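Local structure of SUBA (Escherichia coli, 2IY9) at residues V47-D52 against S113-I118; G54-G59 against H89-A94; D124-A129 against G151-V156. The protein is the serine protease subunit of an AB5 toxin, cutting the host endoplasmic reticulum chaperone BiP at a single hinge site and so driving the cell towards death. One frame throughout, in Å; residues are numbered along the deposited sequence.

Contact 1 of 3, residues V47-D52 against S113-I118; sequences VVSVVD and SSRRVI
V51 sets its CG1, anti to the backbone N, against V117 CG1 at 3.7 Å, the two valines crossing obliquely where strand 111-116 runs out into a loop. Further back on the same face, the extended R115 chain passes the hydroxyl of S49, with CD 3.4 Å from OG. S49 OG also sits at the edge of the guanidinium, but the strongest polar partner of both residues is E144, which bonds to S49 OG and forms a salt bridge with R115 NE. These side chains spring from a strand pair in the parallel sheet of the subtilase fold, where 47-52 lies between 111-116 and 147-149. Its backbone bonds alternate in direction: S113 N gives to V48 O, V50 N to S113 O at 2.8 Å, R115 N to V50 O, and D52 N to R115 O. The last, V117 N to D52 O at 2.8 Å, arrives nearly along the C=O axis, whereas the other four donors stand above their carbonyl planes. V50 O takes a second donor, a water 3.0 Å away that also bonds S114 OG. On the opposite face D52, the probable charge-relay aspartate, turns its carboxylate to H89 of helix 84-98. Its backbone is held through both N and O, so the sheet fixes where the carboxylate starts, while the salt bridge to E144 would offset the charge of the buried R115.

Contact 2 of 3, residues G54-G59 against H89-A94; sequences GVAFIG and HGTAMA
Two residues assigned to the subtilisin-type charge relay border this contact, in which the loop following the D52 strand lies against helix 84-98, the helix that carries H89. T91 makes the polar link. With OG1 anti to its carbonyl carbon (chi1 -52°), the hydroxyl reaches the loop and accepts the A56 N-H at 3.0 Å, in a nearly straight bond of 163°, while A56 CB lies 3.5 Å from T91 OG1. The T91 CG2 branch rests 3.6 Å from A56 O. Two residues earlier in the loop, G54 O lies over the G90 CA, 3.3 Å away in a CA-H...O contact, and a water bridges the same carbonyl to T91 N, donating to the oxygen and accepting from the amide. That amide has no helical bond to the turn before, so the water takes up a donor at the kink. V55 supplies the apolar contact, its CG1 3.9 Å from A94 CB, while its CG2 packs on the G90 carbonyl, 3.6 Å from G90 O. The same CG1 stands over the centre of the F57 ring, on one of its faces. G90, with hydrogen alone on its CA, lets G54 O come this close. Loop and helix are thus joined by one direct bond and one water, both on T91, which ties the loop after D52 to a residue two beyond H89.

Contact 3 of 3, residues D124-A129 against G151-V156; sequences DSWIRA and GGQKGV
This is a CH-pi contact of a tryptophan ring with a glycine main chain, near the surface, where the first turn of helix 125-134 meets the glycine-rich loop after strand 147-149. That loop borders the active-site region, G151 lying near the side chains of S272 and H89. W126 carries most of the contact. Its CG is anti to the carbonyl carbon, and a chi2 of 93° turns the indole broadside to the loop. G152 CA lies over the six-membered ring, 3.5 Å from its centroid and 10° off the ring normal, and Q153 N stands above the same face toward the rim. At the rim itself G152 N is 3.3 Å from W126 CH2 and G152 O is 3.4 Å from W126 CZ2. The extended, positive-phi backbone of G152, open to glycine, brings CA over the ring. At the pyrrole end Q153 CB comes to 3.8 Å from W126 CD1, the extended glutamine sliding past the ring in the opposite direction. Its tip meets D124, just ahead of the helix, with the amide and carboxylate planes 79° apart. D124 OD2 has a long, purely electrostatic pairing with R128. The indole is therefore held by shape and dispersion, without a polar bond to the loop. W126 also packs on V51 of strand 47-52, on V117 and on W162 of helix 160-172, which I127 faces through V161, W162 and L165.

In the fold
Contacts 1 and 2 are buried and contact 3 lies nearer the surface. Contact 1 is central parallel sheet, built on regular backbone bonds; contact 2 sets a loop on a helix through one threonine and a water; contact 3 rests on an indole face. Contacts 1 and 2 meet where D52 and H89 touch, D52 OD1 packing 2.8 Å from the ring carbon H89 CD2 in this model. Contact 1 joins contact 3 at V117, whose O probably bonds S125 OG and whose CG2 touches W126 CE3. Helices 84-98 and 125-134, which immediately precede and follow strand 111-116 along the chain, pack against the two faces of the sheet. Contacts 2 and 3 do not touch.

Contact 1 of 3, residues V47-D52 against S113-I118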
loop_
_atom_site.group_PDB
_atom_site.type_symbol
_atom_site.label_atom_id
_atom_site.label_comp_id
_atom_site.label_asym_id
_atom_site.label_seq_id
_atom_site.Cartn_x
_atom_site.Cartn_y
_atom_site.Cartn_z
ATOM N N VAL A 47 2.054 13.341 1.441
ATOM C CA VAL A 47 3.240 12.521 1.641
ATOM C C VAL A 47 2.777 11.111 1.989
ATOM O O VAL A 47 2.072 10.901 2.979
ATOM C CB VAL A 47 4.130 13.064 2.789
ATOM C CG1 VAL A 47 5.366 12.197 2.965
ATOM C CG2 VAL A 47 4.524 14.528 2.546
ATOM N N VAL A 48 3.176 10.146 1.169
ATOM C CA VAL A 48 2.879 8.753 1.450
ATOM C C VAL A 48 4.057 8.143 2.203
ATOM O O VAL A 48 5.223 8.303 1.815
ATOM C CB VAL A 48 2.604 7.960 0.151
ATOM C CG1 VAL A 48 2.368 6.468 0.454
ATOM C CG2 VAL A 48 1.407 8.560 -0.601
ATOM N N SER A 49 3.748 7.458 3.298
ATOM C CA SER A 49 4.774 6.773 4.064
ATOM C C SER A 49 5.130 5.455 3.359
ATOM O O SER A 49 4.247 4.678 2.999
ATOM C CB SER A 49 4.274 6.551 5.496
ATOM O OG SER A 49 5.332 6.091 6.325
ATOM N N VAL A 50 6.417 5.227 3.121
ATOM C CA VAL A 50 6.853 3.962 2.531
ATOM C C VAL A 50 7.682 3.209 3.569
ATOM O O VAL A 50 8.872 3.509 3.779
ATOM C CB VAL A 50 7.588 4.143 1.182
ATOM C CG1 VAL A 50 8.232 2.824 0.717
ATOM C CG2 VAL A 50 6.622 4.637 0.129
ATOM N N VAL A 51 7.017 2.263 4.237
ATOM C CA VAL A 51 7.616 1.478 5.316
ATOM C C VAL A 51 8.146 0.210 4.643
ATOM O O VAL A 51 7.379 -0.678 4.215
ATOM C CB VAL A 51 6.599 1.183 6.449
ATOM C CG1 VAL A 51 7.289 0.479 7.634
ATOM C CG2 VAL A 51 5.930 2.488 6.924
ATOM N N ASP A 52 9.467 0.152 4.504
ATOM C CA ASP A 52 10.064 -0.780 3.554
ATOM C C ASP A 52 11.575 -0.882 3.743
ATOM O O ASP A 52 12.081 -0.662 4.845
ATOM C CB ASP A 52 9.697 -0.328 2.128
ATOM C CG ASP A 52 9.474 -1.493 1.181
ATOM O OD1 ASP A 52 10.458 -2.229 0.921
ATOM O OD2 ASP A 52 8.325 -1.666 0.697
ATOM N N SER A 113 7.835 9.618 2.311
ATOM C CA SER A 113 8.595 9.520 3.555
ATOM C C SER A 113 9.038 8.074 3.718
ATOM O O SER A 113 8.209 7.185 3.974
ATOM C CB SER A 113 7.748 9.961 4.748
ATOM O OG SER A 113 8.477 9.808 5.953
ATOM N N SER A 114 10.341 7.847 3.562
ATOM C CA SER A 114 10.900 6.507 3.634
ATOM C C SER A 114 11.202 6.117 5.076
ATOM O O SER A 114 11.877 6.851 5.808
ATOM C CB SER A 114 12.156 6.390 2.788
ATOM O OG SER A 114 12.653 5.069 2.842
ATOM N N ARG A 115 10.673 4.971 5.486
ATOM C CA ARG A 115 10.934 4.468 6.820
ATOM C C ARG A 115 11.518 3.078 6.662
ATOM O O ARG A 115 10.793 2.094 6.412
ATOM C CB ARG A 115 9.657 4.503 7.669
ATOM C CG ARG A 115 9.163 5.929 7.919
ATOM C CD ARG A 115 7.842 6.011 8.662
ATOM N NE ARG A 115 7.541 7.413 8.961
ATOM C CZ ARG A 115 7.916 8.038 10.075
ATOM N NH1 ARG A 115 8.598 7.383 11.014
ATOM N NH2 ARG A 115 7.617 9.318 10.246
ATOM N N ARG A 116 12.842 2.997 6.777
ATOM C CA ARG A 116 13.518 1.732 6.507
ATOM C C ARG A 116 13.422 0.803 7.713
ATOM O O ARG A 116 13.870 1.160 8.800
ATOM C CB ARG A 116 14.970 1.934 6.073
ATOM C CG ARG A 116 15.619 0.601 5.676
ATOM C CD ARG A 116 17.108 0.679 5.337
ATOM N NE ARG A 116 17.706 -0.628 5.634
ATOM C CZ ARG A 116 18.993 -0.861 5.892
ATOM N NH1 ARG A 116 19.903 0.111 5.864
ATOM N NH2 ARG A 116 19.372 -2.097 6.174
ATOM N N VAL A 117 12.849 -0.386 7.511
ATOM C CA VAL A 117 12.631 -1.342 8.615
ATOM C C VAL A 117 13.302 -2.711 8.415
ATOM O O VAL A 117 13.342 -3.534 9.346
ATOM C CB VAL A 117 11.119 -1.542 8.913
ATOM C CG1 VAL A 117 10.499 -0.248 9.400
ATOM C CG2 VAL A 117 10.383 -2.070 7.685
ATOM N N ILE A 118 13.797 -2.938 7.193
ATOM C CA ILE A 118 14.476 -4.168 6.775
ATOM C C ILE A 118 15.590 -3.800 5.775
ATOM O O ILE A 118 15.569 -2.713 5.207
ATOM C CB ILE A 118 13.494 -5.212 6.144
ATOM C CG1 ILE A 118 12.775 -4.642 4.905
ATOM C CG2 ILE A 118 12.502 -5.747 7.198
ATOM C CD1 ILE A 118 11.810 -5.618 4.207
HETATM O O HOH W 1 11.518 2.475 2.928
#

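Contact 2 of 3, residues G54-G59 against H89-A94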
loop_
_atom_site.group_PDB
_atom_site.type_symbol
_atom_site.label_atom_id
_atom_site.label_comp_id
_atom_site.label_asym_id
_atom_site.label_seq_id
_atom_site.Cartn_x
_atom_site.Cartn_y
_atom_site.Cartn_z
ATOM N N GLY A 54 14.019 0.894 2.404
ATOM C CA GLY A 54 14.761 2.131 2.123
ATOM C C GLY A 54 14.566 2.580 0.685
ATOM O O GLY A 54 14.341 1.760 -0.214
ATOM N N VAL A 55 14.645 3.894 0.463
ATOM C CA VAL A 55 14.325 4.455 -0.843
ATOM C C VAL A 55 15.510 5.249 -1.396
ATOM O O VAL A 55 16.104 6.067 -0.696
ATOM C CB VAL A 55 13.059 5.340 -0.782
ATOM C CG1 VAL A 55 12.824 6.070 -2.128
ATOM C CG2 VAL A 55 11.839 4.511 -0.393
ATOM N N ALA A 56 15.848 4.965 -2.648
ATOM C CA ALA A 56 16.850 5.701 -3.403
ATOM C C ALA A 56 16.130 6.776 -4.202
ATOM O O ALA A 56 15.402 6.473 -5.163
ATOM C CB ALA A 56 17.592 4.766 -4.336
ATOM N N PHE A 57 16.327 8.027 -3.802
ATOM C CA PHE A 57 15.641 9.149 -4.452
ATOM C C PHE A 57 16.411 9.598 -5.694
ATOM O O PHE A 57 17.061 10.648 -5.707
ATOM C CB PHE A 57 15.365 10.280 -3.454
ATOM C CG PHE A 57 14.358 9.906 -2.402
ATOM C CD1 PHE A 57 12.993 9.952 -2.679
ATOM C CD2 PHE A 57 14.773 9.482 -1.141
ATOM C CE1 PHE A 57 12.053 9.590 -1.699
ATOM C CE2 PHE A 57 13.835 9.116 -0.151
ATOM C CZ PHE A 57 12.481 9.183 -0.433
ATOM N N ILE A 58 16.316 8.757 -6.725
ATOM C CA ILE A 58 17.049 8.893 -7.993
ATOM C C ILE A 58 16.026 8.774 -9.133
ATOM O O ILE A 58 14.875 8.368 -8.894
ATOM C CB ILE A 58 18.174 7.802 -8.131
ATOM C CG1 ILE A 58 17.600 6.371 -8.083
ATOM C CG2 ILE A 58 19.235 7.956 -7.031
ATOM C CD1 ILE A 58 17.122 5.838 -9.430
ATOM N N GLY A 59 16.427 9.126 -10.357
ATOM C CA GLY A 59 15.533 9.026 -11.509
ATOM C C GLY A 59 14.238 9.784 -11.288
ATOM O O GLY A 59 14.258 10.935 -10.812
ATOM N N HIS A 89 13.585 -3.002 -3.225
ATOM C CA HIS A 89 12.153 -3.103 -2.930
ATOM C C HIS A 89 11.493 -1.774 -2.558
ATOM O O HIS A 89 10.463 -1.425 -3.135
ATOM C CB HIS A 89 11.892 -4.160 -1.858
ATOM C CG HIS A 89 10.454 -4.555 -1.743
ATOM N ND1 HIS A 89 9.880 -5.519 -2.543
ATOM C CD2 HIS A 89 9.476 -4.125 -0.909
ATOM C CE1 HIS A 89 8.609 -5.663 -2.209
ATOM N NE2 HIS A 89 8.341 -4.835 -1.217
ATOM N N GLY A 90 12.086 -1.042 -1.614
ATOM C CA GLY A 90 11.550 0.264 -1.199
ATOM C C GLY A 90 11.460 1.254 -2.355
ATOM O O GLY A 90 10.430 1.931 -2.533
ATOM N N THR A 91 12.538 1.337 -3.140
ATOM C CA THR A 91 12.594 2.220 -4.323
ATOM C C THR A 91 11.513 1.842 -5.345
ATOM O O THR A 91 10.830 2.710 -5.900
ATOM C CB THR A 91 13.994 2.180 -5.013
ATOM O OG1 THR A 91 15.018 2.429 -4.044
ATOM C CG2 THR A 91 14.098 3.227 -6.118
ATOM N N ALA A 92 11.369 0.541 -5.589
ATOM C CA ALA A 92 10.328 0.028 -6.470
ATOM C C ALA A 92 8.936 0.530 -6.049
ATOM O O ALA A 92 8.190 1.058 -6.871
ATOM C CB ALA A 92 10.368 -1.492 -6.501
ATOM N N MET A 93 8.606 0.366 -4.767
ATOM C CA MET A 93 7.277 0.735 -4.252
ATOM C C MET A 93 7.032 2.233 -4.342
ATOM O O MET A 93 5.984 2.671 -4.848
ATOM C CB MET A 93 7.089 0.234 -2.817
ATOM C CG MET A 93 7.286 -1.298 -2.649
ATOM S SD MET A 93 6.186 -2.276 -3.687
ATOM C CE MET A 93 7.293 -2.959 -4.909
ATOM N N ALA A 94 8.016 3.003 -3.880
ATOM C CA ALA A 94 8.012 4.455 -3.985
ATOM C C ALA A 94 7.785 4.886 -5.425
ATOM O O ALA A 94 7.008 5.805 -5.669
ATOM C CB ALA A 94 9.303 5.048 -3.448
HETATM O O HOH W 2 15.239 0.287 -2.524
#

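Contact 3 of 3, residues D124-A129 against G151-V156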
loop_
_atom_site.group_PDB
_atom_site.type_symbol
_atom_site.label_atom_id
_atom_site.label_comp_id
_atom_site.label_asym_id
_atom_site.label_seq_id
_atom_site.Cartn_x
_atom_site.Cartn_y
_atom_site.Cartn_z
ATOM N N ASP A 124 10.774 -5.464 16.103
ATOM C CA ASP A 124 9.477 -4.843 15.842
ATOM C C ASP A 124 9.636 -3.533 15.059
ATOM O O ASP A 124 8.885 -2.572 15.263
ATOM C CB ASP A 124 8.710 -4.627 17.156
ATOM C CG ASP A 124 8.383 -5.936 17.871
ATOM O OD1 ASP A 124 8.102 -6.945 17.191
ATOM O OD2 ASP A 124 8.402 -5.955 19.118
ATOM N N SER A 125 10.626 -3.508 14.166
ATOM C CA SER A 125 10.988 -2.294 13.440
ATOM C C SER A 125 9.774 -1.713 12.712
ATOM O O SER A 125 9.568 -0.493 12.718
ATOM C CB SER A 125 12.132 -2.573 12.462
ATOM O OG SER A 125 11.798 -3.626 11.584
ATOM N N TRP A 126 8.983 -2.603 12.109
ATOM C CA TRP A 126 7.688 -2.272 11.508
ATOM C C TRP A 126 6.831 -1.451 12.469
ATOM O O TRP A 126 6.275 -0.414 12.084
ATOM C CB TRP A 126 6.924 -3.544 11.116
ATOM C CG TRP A 126 7.661 -4.451 10.189
ATOM C CD1 TRP A 126 8.450 -5.513 10.535
ATOM C CD2 TRP A 126 7.681 -4.387 8.758
ATOM N NE1 TRP A 126 8.960 -6.112 9.408
ATOM C CE2 TRP A 126 8.509 -5.440 8.303
ATOM C CE3 TRP A 126 7.085 -3.539 7.815
ATOM C CZ2 TRP A 126 8.760 -5.666 6.943
ATOM C CZ3 TRP A 126 7.330 -3.772 6.459
ATOM C CH2 TRP A 126 8.166 -4.822 6.041
ATOM N N ILE A 127 6.731 -1.917 13.713
ATOM C CA ILE A 127 5.950 -1.226 14.745
ATOM C C ILE A 127 6.582 0.096 15.181
ATOM O O ILE A 127 5.877 1.100 15.309
ATOM C CB ILE A 127 5.632 -2.159 15.949
ATOM C CG1 ILE A 127 4.719 -3.297 15.464
ATOM C CG2 ILE A 127 4.994 -1.377 17.106
ATOM C CD1 ILE A 127 4.690 -4.534 16.342
ATOM N N ARG A 128 7.899 0.108 15.391
ATOM C CA ARG A 128 8.600 1.348 15.737
ATOM C C ARG A 128 8.403 2.431 14.671
ATOM O O ARG A 128 8.223 3.609 14.994
ATOM C CB ARG A 128 10.094 1.105 15.967
ATOM C CG ARG A 128 10.421 0.102 17.073
ATOM C CD ARG A 128 9.813 0.463 18.426
ATOM N NE ARG A 128 9.821 -0.725 19.283
ATOM C CZ ARG A 128 8.753 -1.449 19.608
ATOM N NH1 ARG A 128 7.537 -1.107 19.197
ATOM N NH2 ARG A 128 8.903 -2.515 20.379
ATOM N N ALA A 129 8.434 2.015 13.407
ATOM C CA ALA A 129 8.216 2.918 12.274
ATOM C C ALA A 129 6.870 3.604 12.377
ATOM O O ALA A 129 6.780 4.819 12.188
ATOM C CB ALA A 129 8.327 2.158 10.960
ATOM N N GLY A 151 4.500 -5.463 2.327
ATOM C CA GLY A 151 5.177 -6.584 2.965
ATOM C C GLY A 151 4.732 -6.626 4.406
ATOM O O GLY A 151 3.563 -6.368 4.711
ATOM N N GLY A 152 5.672 -6.916 5.297
ATOM C CA GLY A 152 5.371 -6.953 6.714
ATOM C C GLY A 152 6.068 -8.082 7.438
ATOM O O GLY A 152 7.050 -8.642 6.944
ATOM N N GLN A 153 5.525 -8.425 8.599
ATOM C CA GLN A 153 6.170 -9.327 9.532
ATOM C C GLN A 153 5.359 -10.612 9.675
ATOM O O GLN A 153 4.143 -10.562 9.857
ATOM C CB GLN A 153 6.273 -8.620 10.886
ATOM C CG GLN A 153 6.937 -9.412 11.989
ATOM C CD GLN A 153 7.022 -8.617 13.289
ATOM O OE1 GLN A 153 8.031 -8.669 13.997
ATOM N NE2 GLN A 153 5.970 -7.866 13.596
ATOM N N LYS A 154 6.030 -11.756 9.570
ATOM C CA LYS A 154 5.415 -13.018 9.965
ATOM C C LYS A 154 6.162 -13.647 11.142
ATOM O O LYS A 154 7.117 -13.068 11.647
ATOM C CB LYS A 154 5.215 -13.985 8.787
ATOM C CG LYS A 154 6.417 -14.320 7.944
ATOM C CD LYS A 154 6.035 -15.333 6.854
ATOM C CE LYS A 154 5.554 -14.663 5.563
ATOM N NZ LYS A 154 5.353 -15.632 4.433
ATOM N N GLY A 155 5.700 -14.805 11.596
ATOM C CA GLY A 155 6.268 -15.441 12.780
ATOM C C GLY A 155 5.819 -14.703 14.025
ATOM O O GLY A 155 6.540 -14.647 15.021
ATOM N N VAL A 156 4.618 -14.131 13.952
ATOM C CA VAL A 156 4.049 -13.367 15.053
ATOM C C VAL A 156 3.226 -14.287 15.961
ATOM O O VAL A 156 2.192 -14.824 15.551
ATOM C CB VAL A 156 3.195 -12.182 14.533
ATOM C CG1 VAL A 156 2.495 -11.469 15.682
ATOM C CG2 VAL A 156 4.062 -11.203 13.743
#